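Local coordinates for protein esterase (Alcaligenes sp., PDB 2WKW) that probably hydrolyses carboxylic esters with an alpha/beta-hydrolase fold, at residues A143-G148 and E167-M172; D157-V162 and H294-M299; T66-C71 and S206-Y211. All blocks are in the same frame, centred on the assembly; numbering follows the deposited sequence.

Contact 1: residues A143-G148 and E167-M172. With W22 ([(2S)-4-methyl-3-oxo-2,3,4,5-tetrahydro-1H-1,4-benzodiazepin-2-yl]acetic acid), chain C.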
loop_
_atom_site.group_PDB
_atom_site.type_symbol
_atom_site.label_atom_id
_atom_site.label_comp_id
_atom_site.label_asym_id
_atom_site.label_seq_id
_atom_site.Cartn_x
_atom_site.Cartn_y
_atom_site.Cartn_z
ATOM N N ALA A 143 -1.227 25.113 -1.391
ATOM C CA ALA A 143 -1.544 26.126 -0.377
ATOM C C ALA A 143 -1.801 25.503 0.992
ATOM O O ALA A 143 -1.396 26.048 2.024
ATOM C CB ALA A 143 -2.763 26.961 -0.821
ATOM N N ILE A 144 -2.494 24.371 1.005
ATOM C CA ILE A 144 -2.744 23.653 2.266
ATOM C C ILE A 144 -1.428 23.166 2.886
ATOM O O ILE A 144 -1.269 23.176 4.118
ATOM C CB ILE A 144 -3.764 22.499 2.068
ATOM C CG1 ILE A 144 -5.147 23.093 1.714
ATOM C CG2 ILE A 144 -3.847 21.638 3.302
ATOM C CD1 ILE A 144 -6.116 22.117 1.033
ATOM N N PHE A 145 -0.481 22.768 2.032
ATOM C CA PHE A 145 0.829 22.290 2.506
ATOM C C PHE A 145 1.725 23.466 2.912
ATOM O O PHE A 145 2.774 23.261 3.532
ATOM C CB PHE A 145 1.551 21.470 1.429
ATOM C CG PHE A 145 0.969 20.084 1.173
ATOM C CD1 PHE A 145 0.385 19.338 2.191
ATOM C CD2 PHE A 145 1.084 19.499 -0.090
ATOM C CE1 PHE A 145 -0.095 18.041 1.937
ATOM C CE2 PHE A 145 0.603 18.202 -0.344
ATOM C CZ PHE A 145 0.017 17.480 0.670
ATOM N N ARG A 146 1.320 24.681 2.523
ATOM C CA ARG A 146 2.076 25.927 2.772
ATOM C C ARG A 146 3.443 25.938 2.086
ATOM O O ARG A 146 4.433 26.415 2.653
ATOM C CB ARG A 146 2.198 26.246 4.276
ATOM C CG ARG A 146 0.868 26.164 5.060
ATOM C CD ARG A 146 0.981 26.812 6.485
ATOM N NE ARG A 146 2.125 26.280 7.230
ATOM C CZ ARG A 146 2.188 25.060 7.771
ATOM N NH1 ARG A 146 1.156 24.216 7.689
ATOM N NH2 ARG A 146 3.297 24.679 8.399
ATOM N N PHE A 147 3.507 25.411 0.866
ATOM C CA PHE A 147 4.731 25.551 0.074
ATOM C C PHE A 147 4.945 27.018 -0.337
ATOM O O PHE A 147 6.075 27.438 -0.615
ATOM C CB PHE A 147 4.679 24.679 -1.186
ATOM C CG PHE A 147 4.606 23.194 -0.916
ATOM C CD1 PHE A 147 4.988 22.659 0.322
ATOM C CD2 PHE A 147 4.181 22.324 -1.922
ATOM C CE1 PHE A 147 4.922 21.274 0.559
ATOM C CE2 PHE A 147 4.126 20.940 -1.703
ATOM C CZ PHE A 147 4.501 20.415 -0.456
ATOM N N GLY A 148 3.842 27.762 -0.399
ATOM C CA GLY A 148 3.808 29.158 -0.843
ATOM C C GLY A 148 2.367 29.650 -0.772
ATOM O O GLY A 148 1.456 28.855 -0.463
ATOM N N GLU A 167 6.763 14.192 -8.031
ATOM C CA GLU A 167 6.824 12.961 -7.231
ATOM C C GLU A 167 5.878 12.993 -6.005
ATOM O O GLU A 167 5.278 11.982 -5.641
ATOM C CB GLU A 167 8.263 12.679 -6.811
ATOM C CG GLU A 167 9.172 12.192 -7.980
ATOM C CD GLU A 167 9.657 13.312 -8.918
ATOM O OE1 GLU A 167 9.625 14.500 -8.560
ATOM O OE2 GLU A 167 10.087 12.989 -10.033
ATOM N N LEU A 168 5.751 14.153 -5.373
ATOM C CA LEU A 168 4.768 14.303 -4.314
ATOM C C LEU A 168 3.367 14.020 -4.861
ATOM O O LEU A 168 2.596 13.280 -4.245
ATOM C CB LEU A 168 4.840 15.694 -3.658
ATOM C CG LEU A 168 3.683 15.983 -2.691
ATOM C CD1 LEU A 168 3.748 15.051 -1.418
ATOM C CD2 LEU A 168 3.696 17.463 -2.311
ATOM N N TRP A 169 3.045 14.569 -6.034
ATOM C CA TRP A 169 1.731 14.315 -6.636
ATOM C C TRP A 169 1.500 12.819 -6.925
ATOM O O TRP A 169 0.381 12.330 -6.794
ATOM C CB TRP A 169 1.496 15.137 -7.912
ATOM C CG TRP A 169 1.792 16.637 -7.846
ATOM C CD1 TRP A 169 2.307 17.398 -8.861
ATOM C CD2 TRP A 169 1.560 17.547 -6.743
ATOM N NE1 TRP A 169 2.433 18.716 -8.457
ATOM C CE2 TRP A 169 1.991 18.832 -7.165
ATOM C CE3 TRP A 169 1.061 17.395 -5.432
ATOM C CZ2 TRP A 169 1.916 19.973 -6.330
ATOM C CZ3 TRP A 169 0.984 18.525 -4.603
ATOM C CH2 TRP A 169 1.422 19.799 -5.056
ATOM N N GLN A 170 2.552 12.090 -7.286
ATOM C CA GLN A 170 2.414 10.649 -7.531
ATOM C C GLN A 170 1.928 9.873 -6.279
ATOM O O GLN A 170 1.243 8.864 -6.431
ATOM C CB GLN A 170 3.717 10.025 -8.013
ATOM C CG GLN A 170 4.136 10.404 -9.490
ATOM C CD GLN A 170 5.528 9.883 -9.801
ATOM O OE1 GLN A 170 6.448 10.084 -9.023
ATOM N NE2 GLN A 170 5.682 9.198 -10.931
ATOM N N GLN A 171 2.281 10.327 -5.076
ATOM C CA GLN A 171 1.915 9.570 -3.847
ATOM C C GLN A 171 0.562 9.976 -3.245
ATOM O O GLN A 171 0.091 9.364 -2.263
ATOM C CB GLN A 171 3.043 9.609 -2.789
ATOM C CG GLN A 171 3.209 10.934 -2.005
ATOM C CD GLN A 171 4.218 10.777 -0.867
ATOM O OE1 GLN A 171 5.441 10.713 -1.092
ATOM N NE2 GLN A 171 3.708 10.647 0.346
ATOM N N MET A 172 -0.084 10.984 -3.841
ATOM C CA MET A 172 -1.409 11.393 -3.384
ATOM C C MET A 172 -2.520 10.544 -4.011
ATOM O O MET A 172 -2.472 10.225 -5.199
ATOM C CB MET A 172 -1.631 12.888 -3.628
ATOM C CG MET A 172 -0.522 13.732 -2.951
ATOM S SD MET A 172 -0.899 15.479 -2.796
ATOM C CE MET A 172 -2.262 15.430 -1.636
HETATM O O1 W22 C . -4.742 15.591 6.127
HETATM C C9 W22 C . -4.519 16.629 5.494
HETATM C C10 W22 C . -5.425 17.848 5.581
HETATM C C11 W22 C . -6.388 17.809 6.786
HETATM C C12 W22 C . -6.883 19.221 7.067
HETATM O O3 W22 C . -6.163 20.211 6.792
HETATM O O2 W22 C . -8.016 19.354 7.564
HETATM N N1 W22 C . -3.448 16.761 4.695
HETATM C C8 W22 C . -2.455 15.702 4.516
HETATM C C7 W22 C . -3.170 17.986 3.958
HETATM C C4 W22 C . -4.209 18.227 2.886
HETATM C C5 W22 C . -5.595 18.270 3.123
HETATM N N2 W22 C . -6.174 18.081 4.355
HETATM C C3 W22 C . -3.703 18.405 1.598
HETATM C C2 W22 C . -4.570 18.621 0.548
HETATM C C1 W22 C . -5.949 18.663 0.757
HETATM C C6 W22 C . -6.463 18.485 2.044
#
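Leu-168 presents its CD2 methyl to two phenylalanine rings at once, lying 3.6 Å from Phe-147 CE2 and 3.7 Å from Phe-145 CE2. Against Phe-147 the methyl sits at the rim, in the plane of the ring; the Phe-145 side chain passes it at a slant. CG anti to the backbone N (chi1 171°) carries the leucine methyls away from helix 165-171 toward the two rings. Trp-169, next along the helix, brings up the six-membered part of its indole, whose CZ3 comes within 4.3 Å of Phe-145 CE2, edge to edge. Met-172 approaches Phe-145 from the opposite direction and places its CE methyl 3.8 Å from Phe-145 CZ. Its sulfur SD stands 5.2 Å from the centroid of the Phe-145 ring and 80° off the ring normal, a Met-aromatic contact made at the ring edge. The last torsion of Met-172 is bent (chi3 67°), which folds CE toward Phe-145 CZ. The two phenylalanines follow the end of helix 138-144, which closes in a Schellman motif: Arg-146 takes a positive phi, and the chain turns so that residues 145 and 147 both face the second helix. Phe-145 CB lies 3.5 Å above one face of Phe-147, offset toward the rim of that ring. Phe-145 also borders the ligand W22, its CE1 lying 3.6 Å from W22 C3, while Ile-144 CG2 touches the fused benzene ring at W22 C4, so the hydrophobic cluster continues into the binding pocket. Further out, Arg-146 forms a salt bridge with Glu-230 and a cation-pi contact with Trp-262. Trp-169 stacks on His-138 and packs against Thr-46 of the second subunit.

Contact 2: residues D157-V162 and H294-M299. With W22 ([(2S)-4-methyl-3-oxo-2,3,4,5-tetrahydro-1H-1,4-benzodiazepin-2-yl]acetic acid), chain C.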
loop_
_atom_site.group_PDB
_atom_site.type_symbol
_atom_site.label_atom_id
_atom_site.label_comp_id
_atom_site.label_asym_id
_atom_site.label_seq_id
_atom_site.Cartn_x
_atom_site.Cartn_y
_atom_site.Cartn_z
ATOM N N ASP A 157 12.186 30.610 1.478
ATOM C CA ASP A 157 12.823 29.803 2.510
ATOM C C ASP A 157 12.208 28.397 2.700
ATOM O O ASP A 157 12.508 27.735 3.691
ATOM C CB ASP A 157 12.818 30.571 3.840
ATOM C CG ASP A 157 11.444 30.657 4.462
ATOM O OD1 ASP A 157 10.488 30.133 3.860
ATOM O OD2 ASP A 157 11.320 31.238 5.563
ATOM N N THR A 158 11.348 27.941 1.786
ATOM C CA THR A 158 10.694 26.641 2.007
ATOM C C THR A 158 11.703 25.502 2.164
ATOM O O THR A 158 12.670 25.395 1.396
ATOM C CB THR A 158 9.618 26.270 0.949
ATOM O OG1 THR A 158 8.924 25.101 1.401
ATOM C CG2 THR A 158 10.235 25.993 -0.438
ATOM N N GLN A 159 11.470 24.678 3.181
ATOM C CA GLN A 159 12.233 23.440 3.378
ATOM C C GLN A 159 11.747 22.285 2.480
ATOM O O GLN A 159 12.432 21.264 2.366
ATOM C CB GLN A 159 12.145 22.982 4.845
ATOM C CG GLN A 159 12.875 23.883 5.847
ATOM C CD GLN A 159 14.390 23.728 5.783
ATOM O OE1 GLN A 159 14.915 22.845 5.097
ATOM N NE2 GLN A 159 15.100 24.607 6.485
ATOM N N PHE A 160 10.565 22.417 1.875
ATOM C CA PHE A 160 10.058 21.333 1.020
ATOM C C PHE A 160 10.791 21.311 -0.308
ATOM O O PHE A 160 10.979 22.361 -0.908
ATOM C CB PHE A 160 8.538 21.391 0.751
ATOM C CG PHE A 160 8.037 20.147 0.068
ATOM C CD1 PHE A 160 7.671 19.022 0.823
ATOM C CD2 PHE A 160 8.055 20.049 -1.324
ATOM C CE1 PHE A 160 7.271 17.821 0.191
ATOM C CE2 PHE A 160 7.661 18.862 -1.968
ATOM C CZ PHE A 160 7.264 17.754 -1.226
ATOM N N PRO A 161 11.174 20.106 -0.787
ATOM C CA PRO A 161 11.849 19.974 -2.073
ATOM C C PRO A 161 10.893 20.184 -3.254
ATOM O O PRO A 161 10.506 19.222 -3.952
ATOM C CB PRO A 161 12.390 18.536 -2.036
ATOM C CG PRO A 161 11.406 17.817 -1.165
ATOM C CD PRO A 161 11.100 18.813 -0.079
ATOM N N VAL A 162 10.544 21.445 -3.502
ATOM C CA VAL A 162 9.520 21.755 -4.500
ATOM C C VAL A 162 9.929 21.318 -5.911
ATOM O O VAL A 162 9.066 21.156 -6.763
ATOM C CB VAL A 162 9.069 23.250 -4.464
ATOM C CG1 VAL A 162 8.236 23.536 -3.202
ATOM C CG2 VAL A 162 10.276 24.207 -4.549
ATOM N N HIS A 294 13.400 27.071 10.669
ATOM C CA HIS A 294 12.566 27.836 9.751
ATOM C C HIS A 294 12.283 27.171 8.402
ATOM O O HIS A 294 13.083 26.364 7.911
ATOM C CB HIS A 294 13.211 29.207 9.520
ATOM C CG HIS A 294 13.166 30.072 10.735
ATOM N ND1 HIS A 294 14.247 30.231 11.577
ATOM C CD2 HIS A 294 12.148 30.774 11.289
ATOM C CE1 HIS A 294 13.902 31.011 12.587
ATOM N NE2 HIS A 294 12.635 31.356 12.435
ATOM N N GLY A 295 11.138 27.528 7.828
ATOM C CA GLY A 295 10.757 27.107 6.477
ATOM C C GLY A 295 9.999 25.790 6.344
ATOM O O GLY A 295 9.607 25.411 5.236
ATOM N N ASN A 296 9.758 25.095 7.450
ATOM C CA ASN A 296 9.066 23.806 7.344
ATOM C C ASN A 296 7.636 23.909 6.866
ATOM O O ASN A 296 6.868 24.765 7.341
ATOM C CB ASN A 296 9.104 23.025 8.659
ATOM C CG ASN A 296 10.445 22.383 8.890
ATOM O OD1 ASN A 296 11.247 22.889 9.666
ATOM N ND2 ASN A 296 10.716 21.274 8.183
ATOM N N SER A 297 7.285 23.005 5.951
ATOM C CA SER A 297 5.949 22.927 5.374
ATOM C C SER A 297 5.104 21.963 6.206
ATOM O O SER A 297 5.574 21.436 7.226
ATOM C CB SER A 297 6.062 22.393 3.936
ATOM O OG SER A 297 6.427 21.023 3.944
ATOM N N HIS A 298 3.870 21.721 5.753
ATOM C CA HIS A 298 2.949 20.758 6.385
ATOM C C HIS A 298 3.493 19.329 6.254
ATOM O O HIS A 298 3.214 18.453 7.094
ATOM C CB HIS A 298 1.553 20.871 5.731
ATOM C CG HIS A 298 0.508 20.010 6.360
ATOM N ND1 HIS A 298 0.226 20.049 7.706
ATOM C CD2 HIS A 298 -0.329 19.082 5.826
ATOM C CE1 HIS A 298 -0.730 19.178 7.983
ATOM N NE2 HIS A 298 -1.086 18.578 6.858
ATOM N N MET A 299 4.287 19.114 5.207
ATOM C CA MET A 299 4.895 17.812 4.940
ATOM C C MET A 299 6.309 17.781 5.510
ATOM O O MET A 299 7.258 17.422 4.805
ATOM C CB MET A 299 4.946 17.548 3.433
ATOM C CG MET A 299 3.563 17.470 2.781
ATOM S SD MET A 299 2.532 16.145 3.486
ATOM C CE MET A 299 3.382 14.678 2.881
HETATM O O1 W22 C . -4.742 15.591 6.127
HETATM C C9 W22 C . -4.519 16.629 5.494
HETATM C C10 W22 C . -5.425 17.848 5.581
HETATM C C11 W22 C . -6.388 17.809 6.786
HETATM C C12 W22 C . -6.883 19.221 7.067
HETATM O O3 W22 C . -6.163 20.211 6.792
HETATM O O2 W22 C . -8.016 19.354 7.564
HETATM N N1 W22 C . -3.448 16.761 4.695
HETATM C C8 W22 C . -2.455 15.702 4.516
HETATM C C7 W22 C . -3.170 17.986 3.958
HETATM C C4 W22 C . -4.209 18.227 2.886
HETATM C C5 W22 C . -5.595 18.270 3.123
HETATM N N2 W22 C . -6.174 18.081 4.355
HETATM C C3 W22 C . -3.703 18.405 1.598
HETATM C C2 W22 C . -4.570 18.621 0.548
HETATM C C1 W22 C . -5.949 18.663 0.757
HETATM C C6 W22 C . -6.463 18.485 2.044
HETATM O O HOH W 1 14.714 27.688 5.255
HETATM O O HOH W 2 7.312 25.731 3.234
#
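The side chain of Gln-159 spans the backbone of His-294 and Gly-295, its amide NE2 donating to His-294 O over 3.0 Å. The donor lies almost on the extension of the carbonyl bond (C=O...N angle 174°), and the acceptor sits in the plane of the amide. A bend at chi2 (-74°) folds the side chain back to reach it, bringing CG and CB over the Gly-295 peptide. The backbone N of the same residue donates to Gly-295 O at 2.9 Å in a nearly straight bond (172° at the hydrogen), approaching from above the carbonyl plane. Replacing Gln-159 with an alanine would probably leave His-294 O without this amide donor and uncover part of the Gly-295 peptide. Gly-295 fits closely here: its CA makes a CH...O contact of 3.3 Å with Asp-157 O, where a beta carbon would collide. The two segments are loops, one linking helix 138-144 to helix 165-171 and the other following strand 283-287; in alpha/beta-hydrolases a loop in the latter place usually carries the catalytic histidine, consistent with His-298, whose CD2 lies 3.6 Å from W22 C7. Beyond Gln-159, Phe-160 carries the contact. Phe-160 and Met-299 run side by side, pointing the same way, with Phe-160 CE1 4.0 Å from Met-299 CB, and Pro-161 CD rests over one face of the phenyl ring. Ser-297 OG lies 3.8 Å from Phe-160 CB, while its main polar partner is Asp-303. An ST turn shapes the first loop, Thr-158 OG1 accepting from Phe-160 N at 3.2 Å. One water donates to Asp-157 O and, weakly, to His-294 O, a weak bridge between the two loops.

Contact 3: residues T66-C71 and S206-Y211. With W22 ([(2S)-4-methyl-3-oxo-2,3,4,5-tetrahydro-1H-1,4-benzodiazepin-2-yl]acetic acid), chain C.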
loop_
_atom_site.group_PDB
_atom_site.type_symbol
_atom_site.label_atom_id
_atom_site.label_comp_id
_atom_site.label_asym_id
_atom_site.label_seq_id
_atom_site.Cartn_x
_atom_site.Cartn_y
_atom_site.Cartn_z
ATOM N N THR A 66 4.461 3.990 16.142
ATOM C CA THR A 66 3.449 3.706 15.119
ATOM C C THR A 66 3.177 4.992 14.328
ATOM O O THR A 66 2.779 6.012 14.901
ATOM C CB THR A 66 2.158 3.157 15.745
ATOM O OG1 THR A 66 2.440 1.901 16.396
ATOM C CG2 THR A 66 1.078 2.953 14.663
ATOM N N LEU A 67 3.418 4.935 13.016
ATOM C CA LEU A 67 3.331 6.122 12.164
ATOM C C LEU A 67 2.009 6.126 11.388
ATOM O O LEU A 67 1.679 5.158 10.703
ATOM C CB LEU A 67 4.540 6.217 11.225
ATOM C CG LEU A 67 5.950 6.407 11.817
ATOM C CD1 LEU A 67 6.554 5.097 12.282
ATOM C CD2 LEU A 67 6.877 7.057 10.791
ATOM N N ILE A 68 1.263 7.224 11.518
ATOM C CA ILE A 68 -0.134 7.334 11.061
ATOM C C ILE A 68 -0.321 8.515 10.095
ATOM O O ILE A 68 -0.315 9.686 10.507
ATOM C CB ILE A 68 -1.091 7.472 12.270
ATOM C CG1 ILE A 68 -0.822 6.344 13.280
ATOM C CG2 ILE A 68 -2.546 7.444 11.820
ATOM C CD1 ILE A 68 -1.223 6.680 14.746
ATOM N N HIS A 69 -0.503 8.210 8.807
ATOM C CA HIS A 69 -0.572 9.272 7.778
ATOM C C HIS A 69 -1.904 10.034 7.857
ATOM O O HIS A 69 -2.851 9.576 8.525
ATOM C CB HIS A 69 -0.417 8.667 6.374
ATOM C CG HIS A 69 -1.524 7.722 6.014
ATOM N ND1 HIS A 69 -2.790 8.157 5.676
ATOM C CD2 HIS A 69 -1.567 6.367 5.971
ATOM C CE1 HIS A 69 -3.567 7.112 5.436
ATOM N NE2 HIS A 69 -2.845 6.013 5.603
ATOM N N GLY A 70 -1.975 11.158 7.136
ATOM C CA GLY A 70 -3.168 12.018 7.062
ATOM C C GLY A 70 -4.046 11.752 5.849
ATOM O O GLY A 70 -4.100 10.615 5.358
ATOM N N CYS A 71 -4.737 12.788 5.362
ATOM C CA CYS A 71 -5.624 12.626 4.212
ATOM C C CYS A 71 -4.830 12.441 2.945
ATOM O O CYS A 71 -3.660 12.801 2.887
ATOM C CB CYS A 71 -6.556 13.838 4.008
ATOM S SG CYS A 71 -5.891 15.074 2.865
ATOM N N SER A 206 -2.056 15.630 10.657
ATOM C CA SER A 206 -3.074 16.378 9.913
ATOM C C SER A 206 -4.475 15.774 10.136
ATOM O O SER A 206 -4.984 15.809 11.258
ATOM C CB SER A 206 -2.690 16.439 8.431
ATOM O OG SER A 206 -3.303 17.555 7.800
ATOM N N GLN A 207 -5.068 15.180 9.094
ATOM C CA GLN A 207 -6.359 14.482 9.225
ATOM C C GLN A 207 -6.391 13.498 10.418
ATOM O O GLN A 207 -7.363 13.452 11.162
ATOM C CB GLN A 207 -6.680 13.740 7.919
ATOM C CG GLN A 207 -7.914 12.836 7.962
ATOM C CD GLN A 207 -7.963 11.930 6.758
ATOM O OE1 GLN A 207 -7.226 10.941 6.689
ATOM N NE2 GLN A 207 -8.798 12.281 5.773
ATOM N N SER A 208 -5.339 12.700 10.574
ATOM C CA SER A 208 -5.265 11.730 11.652
ATOM C C SER A 208 -4.680 12.315 12.959
ATOM O O SER A 208 -4.502 11.590 13.933
ATOM C CB SER A 208 -4.448 10.507 11.216
ATOM O OG SER A 208 -3.077 10.863 11.042
ATOM N N GLY A 209 -4.400 13.615 12.964
ATOM C CA GLY A 209 -3.828 14.309 14.132
ATOM C C GLY A 209 -4.620 14.019 15.408
ATOM O O GLY A 209 -4.027 13.728 16.443
ATOM N N ILE A 210 -5.950 14.051 15.301
ATOM C CA ILE A 210 -6.868 13.772 16.411
ATOM C C ILE A 210 -6.977 12.294 16.817
ATOM O O ILE A 210 -7.297 12.000 17.983
ATOM C CB ILE A 210 -8.281 14.383 16.162
ATOM C CG1 ILE A 210 -9.096 14.475 17.466
ATOM C CG2 ILE A 210 -9.079 13.601 15.093
ATOM C CD1 ILE A 210 -8.584 15.526 18.468
ATOM N N TYR A 211 -6.685 11.375 15.883
ATOM C CA TYR A 211 -6.915 9.938 16.087
ATOM C C TYR A 211 -6.323 9.384 17.408
ATOM O O TYR A 211 -7.029 8.704 18.142
ATOM C CB TYR A 211 -6.389 9.085 14.923
ATOM C CG TYR A 211 -7.137 9.123 13.586
ATOM C CD1 TYR A 211 -8.151 10.044 13.326
ATOM C CD2 TYR A 211 -6.751 8.257 12.553
ATOM C CE1 TYR A 211 -8.806 10.068 12.077
ATOM C CE2 TYR A 211 -7.392 8.273 11.301
ATOM C CZ TYR A 211 -8.408 9.172 11.070
ATOM O OH TYR A 211 -9.020 9.172 9.830
HETATM O O1 W22 C . -4.742 15.591 6.127
HETATM C C9 W22 C . -4.519 16.629 5.494
HETATM C C10 W22 C . -5.425 17.848 5.581
HETATM C C11 W22 C . -6.388 17.809 6.786
HETATM C C12 W22 C . -6.883 19.221 7.067
HETATM O O3 W22 C . -6.163 20.211 6.792
HETATM O O2 W22 C . -8.016 19.354 7.564
HETATM N N1 W22 C . -3.448 16.761 4.695
HETATM C C8 W22 C . -2.455 15.702 4.516
HETATM C C7 W22 C . -3.170 17.986 3.958
HETATM C C4 W22 C . -4.209 18.227 2.886
HETATM C C5 W22 C . -5.595 18.270 3.123
HETATM N N2 W22 C . -6.174 18.081 4.355
HETATM C C3 W22 C . -3.703 18.405 1.598
HETATM C C2 W22 C . -4.570 18.621 0.548
HETATM C C1 W22 C . -5.949 18.663 0.757
HETATM C C6 W22 C . -6.463 18.485 2.044
#
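Two backbone amides grip the carbonyl oxygen O1 of W22: Cys-71 N donates to it over 2.9 Å (162° at the hydrogen), and Gln-207 N over 3.0 Å (149°). They come from different segments, so the position of O1 depends on how the turn after strand 65-68 sits against the turn after strand 200-205. Ser-208 contributes to that seating. Its OG lies 2.8 Å from His-69 O and 3.0 Å from Ile-68 O, with His-205 O as a further partner. The CG2 branch of Ile-68 touches Ser-208 OG and CB, and Ser-208 CA stands over the centre of one face of the Tyr-211 ring. Gln-207, with CG anti to its own N (chi1 173°), extends alongside Cys-71, NE2 reaching to 3.3 Å from Cys-71 CB. The ends of its amide are engaged outside the segments, OE1 by Gln-104 and Arg-107 and NE2 by Asp-175. Within the 66-71 segment, His-69 ND1 donates to Gly-70 O at 2.8 Å along a lone pair, the acceptor lying in the imidazole plane, and helps to fix the ring's rotation. Ser-206, at the tight bend after its strand, has a positive phi and is hydrogen-bonded to His-298. A serine with positive phi between strand 200-205 and helix 211-218, together with the paired amides, fits the nucleophile elbow and oxyanion hole of an alpha/beta-hydrolase.

How the contacts relate
Along the chain the segments come in the order 66-71, 143-148, 157-162, 167-172, 206-211 and 294-299, so contact 1 is nested within the loop closed by contact 3, while contact 2 interleaves with both. Contacts 1 and 2 lie about 11 Å apart between centres and touch through the neighbouring rings of Phe-147 and Phe-160 and a probable Phe-145 O to His-298 N bond. Contact 3, its centre about 16 Å from that of contact 1 and 19 Å from that of contact 2, sits near the chain centre at the ends of parallel strands 65-68 and 200-205. A probable bond from His-298 to Ser-206 joins it to contact 2. All three border W22 and so contribute to the surroundings of the probable active site.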